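Local atomic coordinates of putative L-alanine-DL-glutamate epimerase (Burkholderia xenovorans, PDB entry 3GO2), a protein that probably acts as a magnesium-dependent racemase or epimerase of the mandelate racemase/muconate lactonizing enzyme family, though its true substrate is not established. Residues R116-V121 with Q363-I369; P106-L111 with N331-A335; L96-K101 with P373-D378; D240-V244 with L339-E343; H65-F69 with W299-K303. All coordinates share one frame. Where two conformers were deposited one is given. Residues are numbered along the deposited sequence.

How the contacts relate
Contacts 2, 3 and 5 lie on one side of the chain's centre and join the N-terminal domain to the C-terminal part of the chain. Contacts 2 and 3, with centres about 10 Å apart, meet where Cys107 N probably bonds to Gly374 O (2.9 Å); contact 5 reaches contact 3 through His65 NE2, 3.5 Å from Leu96 CD2. Contact 1 leans on contact 2, with Val119 CG2 3.8 Å from Ala333 CB, and shares a sheet with contact 4, where Pro120 O lies 3.0 Å from Met342 N. Contact 4 runs closest to the active site: the Trp243 side chain is about 7 Å from a bound magnesium ion, whereas contact 3 lies away from the metal- and ligand-binding sites.

Contact 1: residues R116-V121 with Q363-I369; sequences RDRVPV and QNGELII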
# COMPACT_ATOMS: atom_id res chain seq x y z
N ARG A 116 5.02 -27.25 -29.04
CA ARG A 116 6.34 -27.89 -29.16
C ARG A 116 6.15 -29.41 -29.17
O ARG A 116 5.12 -29.90 -28.66
CB ARG A 116 7.28 -27.45 -28.02
CG ARG A 116 6.73 -27.77 -26.62
CD ARG A 116 7.64 -27.28 -25.48
NE ARG A 116 7.68 -25.82 -25.39
CZ ARG A 116 6.80 -25.08 -24.74
NH1 ARG A 116 5.75 -25.65 -24.14
NH2 ARG A 116 6.94 -23.76 -24.70
N ASP A 117 7.15 -30.11 -29.73
CA ASP A 117 7.15 -31.57 -29.96
C ASP A 117 7.91 -32.33 -28.90
O ASP A 117 7.78 -33.54 -28.78
CB ASP A 117 7.86 -31.90 -31.31
CG ASP A 117 7.09 -31.44 -32.51
OD1 ASP A 117 5.91 -31.01 -32.37
OD2 ASP A 117 7.64 -31.53 -33.62
N ARG A 118 8.79 -31.62 -28.20
CA ARG A 118 9.68 -32.21 -27.21
C ARG A 118 9.78 -31.24 -26.05
O ARG A 118 9.66 -30.03 -26.25
CB ARG A 118 11.06 -32.44 -27.82
CG ARG A 118 11.00 -33.36 -29.04
CD ARG A 118 12.34 -33.92 -29.36
NE ARG A 118 12.22 -34.86 -30.47
CZ ARG A 118 13.21 -35.66 -30.89
NH1 ARG A 118 14.38 -35.63 -30.27
NH2 ARG A 118 13.00 -36.49 -31.91
N VAL A 119 10.03 -31.77 -24.86
CA VAL A 119 10.02 -30.97 -23.64
C VAL A 119 11.31 -31.18 -22.86
O VAL A 119 11.62 -32.31 -22.48
CB VAL A 119 8.81 -31.40 -22.73
CG1 VAL A 119 8.82 -30.65 -21.42
CG2 VAL A 119 7.47 -31.19 -23.47
N PRO A 120 12.08 -30.12 -22.61
CA PRO A 120 13.26 -30.34 -21.78
C PRO A 120 12.84 -30.73 -20.37
O PRO A 120 11.87 -30.19 -19.82
CB PRO A 120 13.98 -28.99 -21.77
CG PRO A 120 13.43 -28.28 -22.95
CD PRO A 120 12.00 -28.72 -23.07
N VAL A 121 13.56 -31.70 -19.82
CA VAL A 121 13.32 -32.17 -18.48
C VAL A 121 14.50 -31.95 -17.56
O VAL A 121 15.61 -31.62 -17.99
CB VAL A 121 12.88 -33.66 -18.43
CG1 VAL A 121 11.59 -33.85 -19.20
CG2 VAL A 121 13.98 -34.60 -18.92
N GLN A 363 15.10 -38.36 -25.35
CA GLN A 363 16.21 -38.25 -26.30
C GLN A 363 16.93 -36.94 -26.06
O GLN A 363 16.30 -35.89 -26.03
CB GLN A 363 15.68 -38.33 -27.73
CG GLN A 363 16.74 -38.25 -28.83
CD GLN A 363 16.11 -38.21 -30.23
OE1 GLN A 363 15.04 -38.78 -30.47
NE2 GLN A 363 16.77 -37.50 -31.15
N ASN A 364 18.25 -37.01 -25.84
CA ASN A 364 19.09 -35.83 -25.65
C ASN A 364 18.52 -34.89 -24.59
O ASN A 364 18.45 -33.68 -24.79
CB ASN A 364 19.24 -35.06 -26.96
CG ASN A 364 20.31 -33.96 -26.90
OD1 ASN A 364 21.23 -34.00 -26.08
ND2 ASN A 364 20.19 -32.96 -27.78
N GLY A 365 18.07 -35.47 -23.48
CA GLY A 365 17.61 -34.72 -22.35
C GLY A 365 16.21 -34.16 -22.48
O GLY A 365 15.84 -33.29 -21.68
N GLU A 366 15.45 -34.62 -23.47
CA GLU A 366 14.09 -34.08 -23.68
C GLU A 366 13.10 -35.21 -23.73
O GLU A 366 13.43 -36.31 -24.16
CB GLU A 366 13.99 -33.30 -24.98
CG GLU A 366 14.95 -32.12 -25.09
CD GLU A 366 14.67 -31.28 -26.31
OE1 GLU A 366 14.58 -31.85 -27.41
OE2 GLU A 366 14.54 -30.06 -26.17
N LEU A 367 11.88 -34.94 -23.27
CA LEU A 367 10.79 -35.90 -23.38
C LEU A 367 10.10 -35.72 -24.72
O LEU A 367 9.76 -34.60 -25.11
CB LEU A 367 9.77 -35.69 -22.25
CG LEU A 367 8.46 -36.47 -22.25
CD1 LEU A 367 8.67 -37.99 -22.12
CD2 LEU A 367 7.55 -35.96 -21.09
N ILE A 368 9.86 -36.83 -25.42
CA ILE A 368 9.15 -36.81 -26.69
C ILE A 368 7.67 -36.83 -26.36
O ILE A 368 7.22 -37.65 -25.57
CB ILE A 368 9.49 -38.06 -27.53
CG1 ILE A 368 10.97 -38.12 -27.83
CG2 ILE A 368 8.61 -38.13 -28.79
CD1 ILE A 368 11.46 -36.99 -28.57
N ILE A 369 6.90 -35.92 -26.93
CA ILE A 369 5.45 -35.86 -26.68
C ILE A 369 4.76 -36.83 -27.62
O ILE A 369 4.91 -36.70 -28.84
CB ILE A 369 4.92 -34.44 -26.93
CG1 ILE A 369 5.68 -33.44 -26.06
CG2 ILE A 369 3.37 -34.36 -26.68
CD1 ILE A 369 5.79 -33.82 -24.63
O HOH W 1 15.61 -34.02 -28.17
O HOH W 2 17.40 -32.96 -19.40
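Three good backbone hydrogen bonds tie these antiparallel strands together: Leu367 N to Val119 O (2.8 Å), Val119 N to Leu367 O (2.9 Å) and Ile369 N to Asp117 O (3.1 Å). A fourth, Val121 N to Gly365 O at 3.3 Å, is weak, but a water bridges Val121 O (2.6 Å) and Gly365 O (2.8 Å) beside it. Val119 and Leu367 form the hydrogen-bonded pair; Arg118 with Ile368 and Pro120 with Glu366 are the non-hydrogen-bonded pairs that flank it. Gln363 to Glu366 is a type I' turn, the tight reversal of a two-residue beta hairpin, with Asn364 and Gly365 at its tip. Here a second water accepts from Arg118 NH1 (2.9 Å) and donates to Gln363 O (2.9 Å) and Glu366 OE1 (2.5 Å). Ile368 CD1 covers one face of the Arg118 guanidinium, 3.0 Å from Arg118 NE. On the other face of the sheet Val119 CG2 touches Ile369 CD1 at 3.3 Å and Val121 CG1 lies 4.0 Å from Leu367 CB. That face packs on helix 323-335, Val119 against Ala333 and Leu367 against Ala330, while strand 118-123 runs between 366-368 and its parallel neighbour 342-344.

Contact 2: residues P106-L111 with N331-A335; sequences PCYELL and NFAAA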
# COMPACT_ATOMS: atom_id res chain seq x y z
N PRO A 106 -4.86 -36.81 -29.31
CA PRO A 106 -4.09 -36.72 -28.06
C PRO A 106 -4.66 -35.63 -27.18
O PRO A 106 -5.25 -34.69 -27.67
CB PRO A 106 -2.69 -36.29 -28.52
CG PRO A 106 -2.70 -36.39 -30.00
CD PRO A 106 -4.08 -36.35 -30.48
N CYS A 107 -4.44 -35.72 -25.88
CA CYS A 107 -5.05 -34.73 -24.99
C CYS A 107 -4.61 -33.29 -25.26
O CYS A 107 -5.41 -32.38 -25.09
CB CYS A 107 -4.81 -35.08 -23.54
SG CYS A 107 -6.03 -36.31 -22.94
N TYR A 108 -3.37 -33.07 -25.72
CA TYR A 108 -2.97 -31.68 -26.03
C TYR A 108 -3.84 -31.01 -27.10
O TYR A 108 -3.90 -29.79 -27.17
CB TYR A 108 -1.48 -31.59 -26.39
CG TYR A 108 -1.04 -32.36 -27.62
CD1 TYR A 108 -1.42 -31.99 -28.90
CD2 TYR A 108 -0.16 -33.44 -27.50
CE1 TYR A 108 -0.97 -32.70 -30.01
CE2 TYR A 108 0.29 -34.15 -28.59
CZ TYR A 108 -0.10 -33.78 -29.84
OH TYR A 108 0.37 -34.50 -30.92
N GLU A 109 -4.55 -31.79 -27.92
CA GLU A 109 -5.48 -31.26 -28.91
C GLU A 109 -6.70 -30.59 -28.25
O GLU A 109 -7.38 -29.80 -28.88
CB GLU A 109 -5.95 -32.38 -29.85
CG GLU A 109 -6.27 -31.92 -31.26
CD GLU A 109 -5.06 -31.31 -31.93
OE1 GLU A 109 -4.73 -30.15 -31.61
OE2 GLU A 109 -4.42 -32.02 -32.76
N LEU A 110 -6.97 -30.93 -26.99
CA LEU A 110 -8.04 -30.30 -26.25
C LEU A 110 -7.55 -29.04 -25.55
O LEU A 110 -8.35 -28.23 -25.07
CB LEU A 110 -8.59 -31.23 -25.18
CG LEU A 110 -9.15 -32.57 -25.64
CD1 LEU A 110 -9.70 -33.29 -24.42
CD2 LEU A 110 -10.20 -32.38 -26.70
N LEU A 111 -6.24 -28.88 -25.48
CA LEU A 111 -5.62 -27.84 -24.65
C LEU A 111 -5.07 -26.64 -25.42
O LEU A 111 -4.30 -25.84 -24.88
CB LEU A 111 -4.49 -28.47 -23.82
CG LEU A 111 -4.80 -29.70 -22.96
CD1 LEU A 111 -3.55 -30.27 -22.27
CD2 LEU A 111 -5.89 -29.41 -21.93
N ASN A 331 1.37 -33.69 -21.87
CA ASN A 331 0.37 -33.02 -22.66
C ASN A 331 0.15 -31.56 -22.24
O ASN A 331 -0.02 -30.68 -23.09
CB ASN A 331 -0.95 -33.81 -22.67
CG ASN A 331 -0.89 -35.01 -23.59
OD1 ASN A 331 -1.25 -34.90 -24.77
ND2 ASN A 331 -0.43 -36.16 -23.09
N PHE A 332 0.15 -31.31 -20.93
CA PHE A 332 0.14 -29.95 -20.40
C PHE A 332 1.35 -29.17 -20.91
O PHE A 332 1.22 -28.04 -21.40
CB PHE A 332 0.18 -30.04 -18.88
CG PHE A 332 0.40 -28.74 -18.18
CD1 PHE A 332 -0.65 -27.84 -17.97
CD2 PHE A 332 1.64 -28.42 -17.67
CE1 PHE A 332 -0.42 -26.63 -17.28
CE2 PHE A 332 1.85 -27.22 -16.99
CZ PHE A 332 0.82 -26.35 -16.78
N ALA A 333 2.53 -29.78 -20.78
CA ALA A 333 3.78 -29.14 -21.20
C ALA A 333 3.82 -28.83 -22.70
O ALA A 333 4.42 -27.84 -23.12
CB ALA A 333 4.96 -30.04 -20.83
N ALA A 334 3.18 -29.67 -23.51
CA ALA A 334 3.11 -29.43 -24.93
C ALA A 334 2.38 -28.15 -25.34
O ALA A 334 2.72 -27.53 -26.36
CB ALA A 334 2.49 -30.65 -25.62
N ALA A 335 1.37 -27.76 -24.56
CA ALA A 335 0.44 -26.71 -24.92
C ALA A 335 0.73 -25.35 -24.25
O ALA A 335 0.23 -24.31 -24.69
CB ALA A 335 -0.99 -27.17 -24.57
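Asn331, Leu111 and Tyr108 carry most of the buried surface. Asn331, on helix 323-335, points its side chain at the loop, and its OD1 accepts a hydrogen bond from Tyr108 N (3.0 Å). The carboxamide thus binds the start of a short helical turn, in which Glu109 N, Leu110 N and Leu111 N bond back to Pro106 O, Cys107 O and Tyr108 O. Its ND2 is held by Met327 O, one turn earlier in its own helix. Tyr108 also packs on the helix, with CB 4.2 Å from Ala334 CB. At the far end of the turn, Leu111 CB lies 3.8 Å from Ala335 CB, and its CD1 reaches to 3.6 Å from Asn331 O. The small alanines let the loop come close to the helix. This connection, between helix 82-103 and strand 118-123, is where the chain passes from the N-terminal domain toward the barrel domain. Around it, Cys107 rests on Ala100 of helix 82-103, Leu111 touches Trp299 of helix 298-310, and Tyr108 meets Ile369, just past strand 366-368.

Contact 3: residues L96-K101 with P373-D378; sequences LDAKAK and PGWGTD
A salt-bridge network of Asp97, Lys101 and Asp378 fastens a C-terminal loop to helix 82-103 of the N-terminal domain. Build residues 96-101 as regular alpha helix, with Ala100 N to Leu96 O and Lys101 N to Asp97 O both at 2.9 Å. Lay the irregular segment 373-378 alongside so that the CA atoms of Asp97 and Gly374 are 4.6 Å apart and those of Lys101 and Pro373 5.0 Å. Gly374 has phi/psi 89/-155, and a CB there would clash with Asp97 OD1 and Lys101 CE. Gly376, at 120/-5, turns the loop again.

Set Asp97 to chi1 t. OD1 accepts from Trp375 N (3.0 Å), and a water lies 3.0 Å from that oxygen and 2.8 Å from Thr377 O. OD2 takes Lys101 NZ (2.8 Å) and, outside the segments, Trp34 N. Lys101, m at chi1 and extended beyond, directs NZ to Asp97 OD2, to Asp378 OD1 (2.8 Å) and to Val32 O, so the ammonium is fully used. It sits between two carboxylates whose oxygens, Asp97 OD2 and Asp378 OD1, are only 4.3 Å apart. Trp375, chi1 m and chi2 127°, lays one ring face over Asp97 CA; its NE1 bonds weakly to Asn93 O, and Trp375 CZ2 stops 3.9 Å from Leu96 CB.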
# COMPACT_ATOMS: atom_id res chain seq x y z
N LEU A 96 -10.82 -35.86 -19.21
CA LEU A 96 -10.10 -35.35 -20.38
C LEU A 96 -9.61 -36.49 -21.26
O LEU A 96 -9.75 -36.44 -22.48
CB LEU A 96 -8.93 -34.47 -19.95
CG LEU A 96 -9.29 -33.12 -19.35
CD1 LEU A 96 -8.03 -32.54 -18.69
CD2 LEU A 96 -9.88 -32.15 -20.41
N ASP A 97 -9.05 -37.52 -20.64
CA ASP A 97 -8.58 -38.69 -21.39
C ASP A 97 -9.74 -39.28 -22.22
O ASP A 97 -9.60 -39.62 -23.42
CB ASP A 97 -8.04 -39.74 -20.44
CG ASP A 97 -7.25 -40.82 -21.15
OD1 ASP A 97 -6.56 -40.52 -22.14
OD2 ASP A 97 -7.32 -41.99 -20.69
N ALA A 98 -10.88 -39.46 -21.56
CA ALA A 98 -12.05 -40.07 -22.22
C ALA A 98 -12.58 -39.20 -23.36
O ALA A 98 -12.96 -39.70 -24.43
CB ALA A 98 -13.14 -40.37 -21.19
N LYS A 99 -12.59 -37.90 -23.15
CA LYS A 99 -13.02 -36.97 -24.17
C LYS A 99 -12.08 -36.98 -25.37
O LYS A 99 -12.54 -37.04 -26.52
CB LYS A 99 -13.13 -35.57 -23.60
CG LYS A 99 -13.64 -34.54 -24.61
CD LYS A 99 -14.01 -33.22 -23.95
CE LYS A 99 -14.71 -32.27 -24.88
NZ LYS A 99 -15.30 -31.02 -24.26
N ALA A 100 -10.78 -36.91 -25.12
CA ALA A 100 -9.81 -36.96 -26.19
C ALA A 100 -9.91 -38.28 -26.96
O ALA A 100 -9.90 -38.28 -28.18
CB ALA A 100 -8.38 -36.76 -25.65
N LYS A 101 -10.05 -39.40 -26.25
CA LYS A 101 -10.21 -40.70 -26.93
C LYS A 101 -11.49 -40.73 -27.77
O LYS A 101 -11.52 -41.29 -28.91
CB LYS A 101 -10.18 -41.84 -25.91
CG LYS A 101 -8.75 -42.15 -25.44
CD LYS A 101 -8.76 -42.99 -24.17
CE LYS A 101 -7.40 -43.46 -23.82
NZ LYS A 101 -7.35 -44.17 -22.48
N PRO A 373 -4.26 -41.25 -29.10
CA PRO A 373 -5.44 -40.64 -28.49
C PRO A 373 -5.38 -40.72 -26.96
O PRO A 373 -5.04 -41.76 -26.41
CB PRO A 373 -6.61 -41.48 -29.04
CG PRO A 373 -6.08 -41.98 -30.38
CD PRO A 373 -4.62 -42.24 -30.15
N GLY A 374 -5.72 -39.62 -26.30
CA GLY A 374 -5.66 -39.54 -24.86
C GLY A 374 -4.30 -39.07 -24.36
O GLY A 374 -3.58 -38.36 -25.06
N TRP A 375 -3.96 -39.45 -23.14
CA TRP A 375 -2.73 -39.02 -22.50
C TRP A 375 -1.48 -39.61 -23.13
O TRP A 375 -0.43 -38.96 -23.12
CB TRP A 375 -2.73 -39.36 -21.01
CG TRP A 375 -3.76 -38.63 -20.20
CD1 TRP A 375 -4.66 -39.20 -19.37
CD2 TRP A 375 -3.93 -37.21 -20.07
NE1 TRP A 375 -5.44 -38.24 -18.76
CE2 TRP A 375 -5.01 -37.00 -19.18
CE3 TRP A 375 -3.28 -36.09 -20.61
CZ2 TRP A 375 -5.45 -35.71 -18.82
CZ3 TRP A 375 -3.74 -34.80 -20.25
CH2 TRP A 375 -4.81 -34.63 -19.38
N GLY A 376 -1.59 -40.83 -23.68
CA GLY A 376 -0.43 -41.48 -24.30
C GLY A 376 -0.00 -42.80 -23.67
O GLY A 376 0.92 -43.46 -24.16
N THR A 377 -0.65 -43.18 -22.57
CA THR A 377 -0.41 -44.50 -21.96
C THR A 377 -1.62 -44.87 -21.13
O THR A 377 -2.34 -44.00 -20.66
CB THR A 377 0.89 -44.48 -21.14
OG1 THR A 377 1.32 -45.81 -20.85
CG2 THR A 377 0.70 -43.73 -19.79
N ASP A 378 -1.87 -46.17 -20.98
CA ASP A 378 -2.97 -46.70 -20.19
C ASP A 378 -2.40 -47.63 -19.12
O ASP A 378 -1.51 -48.43 -19.40
CB ASP A 378 -3.92 -47.53 -21.06
CG ASP A 378 -4.66 -46.69 -22.08
OD1 ASP A 378 -5.09 -45.56 -21.73
OD2 ASP A 378 -4.83 -47.19 -23.22
O HOH W 3 -4.38 -42.51 -21.79

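Contact 4: residues D240-V244 with L339-E343; sequences DLFWV and LRIME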
# COMPACT_ATOMS: atom_id res chain seq x y z
N ASP A 240 26.24 -22.07 -8.43
CA ASP A 240 25.38 -21.91 -9.59
C ASP A 240 24.17 -22.83 -9.47
O ASP A 240 24.30 -24.03 -9.65
CB ASP A 240 26.17 -22.23 -10.85
CG ASP A 240 25.34 -22.11 -12.11
OD1 ASP A 240 24.40 -21.30 -12.15
OD2 ASP A 240 25.69 -22.82 -13.08
N LEU A 241 23.00 -22.28 -9.12
CA LEU A 241 21.78 -23.09 -8.99
C LEU A 241 20.69 -22.62 -9.95
O LEU A 241 20.36 -21.43 -10.01
CB LEU A 241 21.23 -23.05 -7.56
CG LEU A 241 22.20 -23.54 -6.47
CD1 LEU A 241 21.73 -23.23 -5.06
CD2 LEU A 241 22.40 -25.04 -6.66
N PHE A 242 20.11 -23.58 -10.65
CA PHE A 242 19.05 -23.33 -11.63
C PHE A 242 17.83 -22.76 -10.92
O PHE A 242 17.21 -21.81 -11.38
CB PHE A 242 18.73 -24.66 -12.30
CG PHE A 242 17.65 -24.61 -13.34
CD1 PHE A 242 17.97 -24.64 -14.69
CD2 PHE A 242 16.31 -24.66 -12.99
CE1 PHE A 242 16.97 -24.68 -15.64
CE2 PHE A 242 15.32 -24.66 -13.95
CZ PHE A 242 15.65 -24.70 -15.27
N TRP A 243 17.52 -23.35 -9.77
CA TRP A 243 16.56 -22.78 -8.87
C TRP A 243 16.76 -23.33 -7.46
O TRP A 243 17.35 -24.41 -7.27
CB TRP A 243 15.11 -22.94 -9.36
CG TRP A 243 14.38 -24.26 -9.23
CD1 TRP A 243 14.41 -25.15 -8.19
CD2 TRP A 243 13.41 -24.75 -10.15
NE1 TRP A 243 13.54 -26.19 -8.42
CE2 TRP A 243 12.89 -25.96 -9.62
CE3 TRP A 243 12.89 -24.27 -11.38
CZ2 TRP A 243 11.93 -26.70 -10.27
CZ3 TRP A 243 11.93 -25.01 -12.02
CH2 TRP A 243 11.45 -26.23 -11.47
N VAL A 244 16.22 -22.60 -6.49
CA VAL A 244 16.05 -23.10 -5.12
C VAL A 244 14.54 -23.10 -4.87
O VAL A 244 13.86 -22.08 -5.00
CB VAL A 244 16.75 -22.23 -4.08
CG1 VAL A 244 16.48 -22.78 -2.67
CG2 VAL A 244 18.22 -22.16 -4.36
N LEU A 339 6.54 -22.24 -20.43
CA LEU A 339 7.02 -23.46 -19.79
C LEU A 339 8.49 -23.33 -19.41
O LEU A 339 9.36 -23.19 -20.29
CB LEU A 339 6.83 -24.67 -20.70
CG LEU A 339 7.35 -26.02 -20.19
CD1 LEU A 339 6.46 -26.59 -19.08
CD2 LEU A 339 7.47 -27.02 -21.36
N ARG A 340 8.79 -23.41 -18.12
CA ARG A 340 10.17 -23.31 -17.66
C ARG A 340 11.01 -24.54 -18.01
O ARG A 340 12.13 -24.42 -18.56
CB ARG A 340 10.25 -23.12 -16.12
CG ARG A 340 11.70 -22.95 -15.62
CD ARG A 340 12.28 -21.68 -16.18
NE ARG A 340 13.70 -21.48 -15.92
CZ ARG A 340 14.69 -21.88 -16.73
NH1 ARG A 340 14.44 -22.59 -17.82
NH2 ARG A 340 15.94 -21.59 -16.42
N ILE A 341 10.46 -25.70 -17.65
CA ILE A 341 11.12 -27.01 -17.71
C ILE A 341 10.10 -28.02 -17.17
O ILE A 341 9.12 -27.60 -16.56
CB ILE A 341 12.40 -27.04 -16.85
CG1 ILE A 341 13.26 -28.26 -17.16
CG2 ILE A 341 12.09 -27.00 -15.35
CD1 ILE A 341 14.71 -28.08 -16.68
N MET A 342 10.32 -29.33 -17.38
CA MET A 342 9.44 -30.37 -16.82
C MET A 342 10.22 -31.34 -15.93
O MET A 342 11.27 -31.87 -16.30
CB MET A 342 8.68 -31.16 -17.90
CG MET A 342 7.81 -32.34 -17.36
SD MET A 342 6.66 -32.94 -18.64
CE MET A 342 6.49 -34.65 -18.01
N GLU A 343 9.71 -31.55 -14.73
CA GLU A 343 10.24 -32.55 -13.81
C GLU A 343 9.97 -33.96 -14.30
O GLU A 343 8.90 -34.25 -14.77
CB GLU A 343 9.54 -32.39 -12.45
CG GLU A 343 10.10 -33.31 -11.37
CD GLU A 343 9.44 -33.12 -10.02
OE1 GLU A 343 8.31 -32.58 -9.97
OE2 GLU A 343 10.06 -33.52 -9.01
O HOH W 4 16.74 -20.59 -13.78
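Phe242 brings the tip of its ring over one face of the Arg340 guanidinium, with Phe242 CZ 3.3 Å from Arg340 CZ. The same CZ lies 3.8 Å from Ile341 CD1, so the phenyl ring touches both residues. Trp243 meets the same two residues with its CZ3 corner, 3.9 Å from Ile341 CG2 and 4.2 Å from Arg340 CG, the latter near the plane of the indole. The backbones stay far apart, 10.6 Å between the CA atoms of Phe242 and Ile341, and the side chains fill the gap between barrel strand 243-245 and the sheet containing 342-344. Trp243 also bonds weakly through NE1 to Glu245, a magnesium ligand, which places this packing next to the metal site of the barrel. A water links the two segments, donating to Phe242 O (2.7 Å) and accepting from Arg340 NH2 (2.9 Å). Arg340 NE forms a salt bridge to Glu227 of a neighbouring subunit. Between the two segments, carbon packing and one bridging water therefore do the work, while the arginine's charge is answered across the subunit interface.

Contact 5: residues H65-F69 with W299-K303; sequences HERFF and WQSMK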
# COMPACT_ATOMS: atom_id res chain seq x y z
N HIS A 65 -16.78 -31.62 -19.06
CA HIS A 65 -15.89 -31.68 -17.91
C HIS A 65 -15.93 -30.42 -17.06
O HIS A 65 -15.88 -30.51 -15.83
CB HIS A 65 -14.45 -32.11 -18.28
CG HIS A 65 -13.76 -31.25 -19.30
ND1 HIS A 65 -13.05 -30.12 -18.96
CD2 HIS A 65 -13.64 -31.37 -20.65
CE1 HIS A 65 -12.51 -29.59 -20.05
NE2 HIS A 65 -12.85 -30.34 -21.09
N GLU A 66 -16.07 -29.25 -17.67
CA GLU A 66 -16.14 -28.04 -16.86
C GLU A 66 -17.47 -27.95 -16.10
O GLU A 66 -17.53 -27.38 -15.00
CB GLU A 66 -15.86 -26.81 -17.71
CG GLU A 66 -15.73 -25.59 -16.92
CD GLU A 66 -14.39 -25.41 -16.20
OE1 GLU A 66 -13.56 -26.33 -15.94
OE2 GLU A 66 -14.22 -24.25 -15.82
N ARG A 67 -18.52 -28.55 -16.65
CA ARG A 67 -19.77 -28.69 -15.88
C ARG A 67 -19.53 -29.52 -14.62
O ARG A 67 -19.97 -29.14 -13.51
CB ARG A 67 -20.87 -29.35 -16.72
CG ARG A 67 -22.24 -29.42 -16.04
CD ARG A 67 -23.00 -30.67 -16.49
NE ARG A 67 -22.32 -31.90 -16.07
CZ ARG A 67 -22.27 -32.37 -14.83
NH1 ARG A 67 -22.92 -31.77 -13.83
NH2 ARG A 67 -21.59 -33.47 -14.57
N PHE A 68 -18.89 -30.67 -14.77
CA PHE A 68 -18.56 -31.51 -13.60
C PHE A 68 -17.73 -30.71 -12.59
O PHE A 68 -17.98 -30.75 -11.38
CB PHE A 68 -17.82 -32.80 -13.98
CG PHE A 68 -17.08 -33.42 -12.81
CD1 PHE A 68 -17.77 -34.11 -11.84
CD2 PHE A 68 -15.73 -33.19 -12.63
CE1 PHE A 68 -17.12 -34.64 -10.73
CE2 PHE A 68 -15.06 -33.72 -11.51
CZ PHE A 68 -15.77 -34.44 -10.56
N PHE A 69 -16.72 -30.01 -13.07
CA PHE A 69 -15.87 -29.25 -12.17
C PHE A 69 -16.69 -28.22 -11.40
O PHE A 69 -16.56 -28.08 -10.17
CB PHE A 69 -14.72 -28.56 -12.92
CG PHE A 69 -13.84 -27.78 -12.00
CD1 PHE A 69 -12.84 -28.41 -11.27
CD2 PHE A 69 -14.05 -26.44 -11.82
CE1 PHE A 69 -12.07 -27.67 -10.38
CE2 PHE A 69 -13.31 -25.72 -10.90
CZ PHE A 69 -12.31 -26.34 -10.20
N TRP A 299 -7.10 -29.15 -16.89
CA TRP A 299 -7.88 -28.03 -17.43
C TRP A 299 -7.74 -26.85 -16.49
O TRP A 299 -7.52 -25.72 -16.92
CB TRP A 299 -9.34 -28.42 -17.61
CG TRP A 299 -10.11 -27.46 -18.45
CD1 TRP A 299 -11.02 -26.55 -18.03
CD2 TRP A 299 -10.01 -27.31 -19.87
NE1 TRP A 299 -11.52 -25.85 -19.12
CE2 TRP A 299 -10.91 -26.31 -20.25
CE3 TRP A 299 -9.28 -27.97 -20.86
CZ2 TRP A 299 -11.08 -25.93 -21.59
CZ3 TRP A 299 -9.46 -27.59 -22.17
CH2 TRP A 299 -10.34 -26.59 -22.52
N GLN A 300 -7.85 -27.11 -15.19
CA GLN A 300 -7.65 -26.06 -14.21
C GLN A 300 -6.21 -25.53 -14.27
O GLN A 300 -5.99 -24.32 -14.11
CB GLN A 300 -7.97 -26.56 -12.80
CG GLN A 300 -9.38 -27.15 -12.61
CD GLN A 300 -10.47 -26.32 -13.24
OE1 GLN A 300 -10.55 -25.11 -13.01
NE2 GLN A 300 -11.28 -26.95 -14.10
N SER A 301 -5.25 -26.41 -14.55
CA SER A 301 -3.85 -26.02 -14.62
C SER A 301 -3.58 -25.10 -15.80
O SER A 301 -2.69 -24.25 -15.72
CB SER A 301 -2.94 -27.25 -14.69
OG SER A 301 -3.16 -28.03 -13.54
N MET A 302 -4.33 -25.25 -16.90
CA MET A 302 -4.20 -24.31 -18.02
C MET A 302 -4.59 -22.87 -17.59
O MET A 302 -3.94 -21.88 -17.99
CB MET A 302 -5.03 -24.77 -19.24
CG MET A 302 -4.60 -26.09 -19.86
SD MET A 302 -2.86 -26.31 -20.32
CE MET A 302 -2.83 -25.09 -21.68
N LYS A 303 -5.62 -22.77 -16.75
CA LYS A 303 -6.04 -21.49 -16.21
C LYS A 303 -4.91 -20.83 -15.38
O LYS A 303 -4.59 -19.64 -15.55
CB LYS A 303 -7.30 -21.67 -15.34
CG LYS A 303 -8.53 -22.22 -16.06
CD LYS A 303 -9.68 -22.43 -15.08
CE LYS A 303 -10.87 -23.07 -15.77
NZ LYS A 303 -11.98 -23.37 -14.76
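His65 takes chi1 p, which swings its imidazole out to Trp299. The two rings form an edge-to-face (T-shaped) pair: the imidazole edge points at the five-membered ring of Trp299, centroids 4.6 Å apart and planes at 77°, with His65 CE1 3.4 Å from Trp299 CD2. Trp299, chi1 t, holds its indole so that one face receives that edge. Glu66 is t at chi1 and p at chi2, a bend that lets its carboxylate serve two partners: OE1 accepts from Gln300 NE2 (3.0 Å) and OE2 makes a salt bridge to Lys303 NZ (2.6 Å). The helices bearing these residues, 65-76 of the N-terminal capping domain and 298-310 of the barrel domain, cross nearly at right angles (84°), their local axes 12.3 Å apart, so long side chains must span the gap. Gln300 does so with an m, m conformation that curls it over Phe69. Its CG makes a CH-pi contact 4.0 Å from the centroid of the Phe69 ring, and Gln300 NE2 lies over the same ring, 3.4 Å from Phe69 CG. That NE2 also bonds to Glu92 of helix 82-103. Lys303, m at chi1 and otherwise extended, reaches back along its helix to give Gln300 OE1 a hydrogen bond (2.9 Å from NZ). A neighbouring subunit packs here too, its Leu111 against Trp299 and its Ala335 against Glu66.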